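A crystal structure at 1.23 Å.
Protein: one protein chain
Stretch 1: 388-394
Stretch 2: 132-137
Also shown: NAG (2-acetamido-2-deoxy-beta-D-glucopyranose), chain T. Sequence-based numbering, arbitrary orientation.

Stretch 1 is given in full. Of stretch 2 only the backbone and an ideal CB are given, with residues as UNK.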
# COMPACT_ATOMS: atom_id res chain seq x y z
N GLU A 388 32.81 -3.33 -17.05
CA GLU A 388 33.50 -2.21 -16.36
C GLU A 388 34.98 -2.50 -16.28
O GLU A 388 35.38 -3.60 -15.94
CB GLU A 388 32.98 -1.99 -14.94
CG GLU A 388 31.48 -1.81 -14.85
CD GLU A 388 31.05 -1.32 -13.49
OE1 GLU A 388 31.11 -0.06 -13.24
OE2 GLU A 388 30.62 -2.18 -12.68
N TYR A 389 35.80 -1.49 -16.58
CA TYR A 389 37.24 -1.53 -16.29
C TYR A 389 37.86 -2.84 -16.75
O TYR A 389 38.41 -3.63 -15.95
CB TYR A 389 37.50 -1.41 -14.80
CG TYR A 389 36.93 -0.21 -14.10
CD1 TYR A 389 37.52 1.05 -14.23
CD2 TYR A 389 35.85 -0.34 -13.25
CE1 TYR A 389 37.01 2.14 -13.55
CE2 TYR A 389 35.34 0.73 -12.57
CZ TYR A 389 35.91 1.97 -12.72
OH TYR A 389 35.39 3.02 -12.02
N ASP A 390 37.73 -3.08 -18.04
CA ASP A 390 38.43 -4.16 -18.73
C ASP A 390 37.81 -5.56 -18.57
O ASP A 390 38.33 -6.50 -19.15
CB ASP A 390 39.92 -4.19 -18.34
CG ASP A 390 40.67 -2.91 -18.75
OD1 ASP A 390 41.74 -2.63 -18.13
OD2 ASP A 390 40.30 -2.14 -19.68
N GLU A 391 36.71 -5.70 -17.82
CA GLU A 391 36.10 -7.00 -17.59
C GLU A 391 34.60 -7.04 -17.92
O GLU A 391 33.85 -6.12 -17.62
CB GLU A 391 36.36 -7.45 -16.16
CG GLU A 391 37.86 -7.64 -15.87
CD GLU A 391 38.13 -8.00 -14.43
OE1 GLU A 391 37.86 -7.16 -13.56
OE2 GLU A 391 38.60 -9.13 -14.19
N PHE A 392 34.21 -8.10 -18.64
CA PHE A 392 32.82 -8.43 -18.88
C PHE A 392 32.33 -9.28 -17.73
O PHE A 392 32.93 -10.29 -17.40
CB PHE A 392 32.72 -9.16 -20.23
CG PHE A 392 31.31 -9.49 -20.67
CD1 PHE A 392 30.70 -10.69 -20.31
CD2 PHE A 392 30.61 -8.63 -21.51
CE1 PHE A 392 29.41 -11.02 -20.76
CE2 PHE A 392 29.33 -8.93 -21.95
CZ PHE A 392 28.73 -10.14 -21.58
N TYR A 393 31.22 -8.85 -17.11
CA TYR A 393 30.64 -9.52 -15.94
C TYR A 393 29.33 -10.22 -16.37
O TYR A 393 28.40 -9.56 -16.85
CB TYR A 393 30.30 -8.50 -14.84
CG TYR A 393 31.47 -7.81 -14.17
CD1 TYR A 393 32.21 -6.83 -14.83
CD2 TYR A 393 31.79 -8.09 -12.85
CE1 TYR A 393 33.25 -6.18 -14.20
CE2 TYR A 393 32.82 -7.45 -12.21
CZ TYR A 393 33.56 -6.51 -12.90
OH TYR A 393 34.61 -5.86 -12.29
N ASN A 394 29.27 -11.52 -16.16
CA ASN A 394 28.07 -12.29 -16.38
C ASN A 394 27.44 -12.53 -15.02
O ASN A 394 28.06 -13.13 -14.14
CB ASN A 394 28.47 -13.62 -17.01
CG ASN A 394 27.49 -14.13 -18.02
OD1 ASN A 394 26.69 -13.40 -18.58
ND2 ASN A 394 27.63 -15.42 -18.32
N UNK A 132 34.86 14.68 -11.78
CA UNK A 132 34.89 13.40 -12.43
C UNK A 132 34.18 12.29 -11.65
O UNK A 132 33.74 12.46 -10.50
CB UNK A 132 36.35 13.00 -12.68
N UNK A 133 34.04 11.15 -12.29
CA UNK A 133 33.51 9.96 -11.64
C UNK A 133 34.48 9.49 -10.56
O UNK A 133 35.71 9.49 -10.74
CB UNK A 133 33.26 8.85 -12.66
N UNK A 134 33.92 9.07 -9.44
CA UNK A 134 34.69 8.44 -8.38
C UNK A 134 34.99 7.01 -8.80
O UNK A 134 34.30 6.07 -8.41
CB UNK A 134 33.94 8.48 -7.05
N UNK A 135 36.00 6.90 -9.64
CA UNK A 135 36.33 5.65 -10.28
C UNK A 135 37.40 4.92 -9.47
O UNK A 135 37.83 5.39 -8.42
CB UNK A 135 36.80 5.89 -11.72
N UNK A 136 37.82 3.77 -9.96
CA UNK A 136 38.76 2.93 -9.21
C UNK A 136 40.06 3.69 -8.96
O UNK A 136 40.67 3.56 -7.90
CB UNK A 136 39.04 1.63 -9.96
N UNK A 137 40.48 4.47 -9.94
CA UNK A 137 41.74 5.22 -9.87
C UNK A 137 41.67 6.34 -8.82
O UNK A 137 42.55 6.48 -7.97
CB UNK A 137 42.08 5.81 -11.24
C1 NAG T . 26.57 -16.02 -19.09
C2 NAG T . 27.43 -16.74 -20.15
C3 NAG T . 26.59 -17.64 -21.04
C4 NAG T . 25.79 -18.60 -20.18
C5 NAG T . 25.03 -17.83 -19.08
C6 NAG T . 24.31 -18.79 -18.13
C7 NAG T . 29.53 -15.86 -21.00
C8 NAG T . 30.16 -15.37 -22.27
N2 NAG T . 28.20 -15.81 -20.96
O3 NAG T . 27.39 -18.39 -21.94
O4 NAG T . 24.92 -19.36 -21.00
O5 NAG T . 25.94 -17.05 -18.34
O6 NAG T . 25.27 -19.47 -17.35
O7 NAG T . 30.24 -16.27 -20.07

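Stretch 1 presents a type I' turn, from Glu388 to Glu391, with Tyr389 at its tip reaching across to the other segment. Past the CB end of that side chain lie the hydroxyl of Tyr393 and the carboxylate of Glu391, so the surface offers an aromatic face, two hydroxyls and a negative charge.

Position 132 lies out of reach, with phi/psi of -71/172, angles open to almost any residue. Stretch 1 sets no demand there, and the residue is Gly132.

At 133 CA-to-CB points toward stretch 1, yet the ideal CB has nothing of it within 5.5 Å. The extended backbone (-66/140) accepts most residues. A side chain of middle length could approach the Tyr389 hydroxyl, and a polar one, such as histidine, asparagine or glutamine, could use it directly or through water. The deposited residue is His133, chi1 t. Its CD2 stands 4.0 Å from Tyr389 OH, which lies at the edge of the imidazole, and the polar link is indirect: water 1 is 2.8 Å from both His133 NE2 and Tyr389 OH and hydrogen-bonds to each.

Position 134 turns its CA-to-CB bond away, so the contact leaves its choice free. Leu134 fills it and takes no part.

At 135 the bond points sideways, but the ideal CB is a tight 3.2 Å from Tyr389 OH, which leaves little room around CB. The backbone (-94/-178) is extended just before a helix begins at 136, which favors the classic N-caps: serine, aspartate or asparagine, with threonine only if its branch points away from the phenol. Asp135, chi1 p, is the deposited answer. Its CB packs at the edge of the Tyr389 ring, 3.1 Å from Tyr389 OH, while its carboxylate caps a backbone N just past the stretch.

Position 136 is the one to design around. The CA of 136 is 8.5 Å from Tyr389 CA, the CA-to-CB bond points toward stretch 1, and the ideal CB is 4.2 Å from Tyr389 CE1. The backbone is helical (-60/-38), and its N can donate to the phenol oxygen. A long side chain could run over the ring and carry a donor or positive charge on to Glu391 and Tyr393; lysine, arginine or glutamine would be reasonable. Arg136 does this, nearly fully extended beyond chi1 (m, t, t). Its N donates to Tyr389 OH at 3.3 Å. CD sits over the ring face, 3.8 Å from the Tyr389 centroid, in a CH-pi contact, and the guanidinium turns one face to Tyr389 CD2. That leaves its edge for polar partners: NH2 donates to Tyr393 OH at 3.2 Å, and NH1 donates at 2.9 Å to water 2, whose oxygen is also 2.6 Å from Glu391 OE1. Arg136 NH1 and Glu391 OE1 are 4.4 Å apart, beyond a salt bridge, and water 2 bridges them.

Position 137 is helical and points sideways, with no atom of stretch 1 near its ideal CB. Many helix-compatible residues would serve; Ile137 is found.

Stretch 2 132-137: GHLDRI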
# COMPACT_ATOMS: atom_id res chain seq x y z
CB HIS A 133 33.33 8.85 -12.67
CG HIS A 133 32.69 7.62 -12.13
ND1 HIS A 133 31.43 7.63 -11.57
CD2 HIS A 133 33.15 6.36 -12.01
CE1 HIS A 133 31.14 6.41 -11.16
NE2 HIS A 133 32.18 5.63 -11.37
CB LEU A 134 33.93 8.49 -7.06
CG LEU A 134 34.65 7.91 -5.83
CD1 LEU A 134 35.99 8.60 -5.58
CD2 LEU A 134 33.75 8.01 -4.59
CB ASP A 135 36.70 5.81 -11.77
CG ASP A 135 38.01 6.47 -12.00
OD1 ASP A 135 38.38 6.50 -13.21
OD2 ASP A 135 38.69 7.04 -11.10
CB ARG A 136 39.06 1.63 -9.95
CG ARG A 136 37.92 0.67 -9.89
CD ARG A 136 38.21 -0.68 -10.47
NE ARG A 136 37.03 -1.52 -10.32
CZ ARG A 136 36.84 -2.67 -10.93
NH1 ARG A 136 37.78 -3.18 -11.72
NH2 ARG A 136 35.72 -3.34 -10.71
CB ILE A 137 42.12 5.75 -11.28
CG1 ILE A 137 42.28 4.59 -12.29
CG2 ILE A 137 43.39 6.59 -11.21
CD1 ILE A 137 43.09 3.45 -11.80
O HOH W 1 32.93 3.03 -10.75
O HOH W 2 36.52 -4.95 -13.69
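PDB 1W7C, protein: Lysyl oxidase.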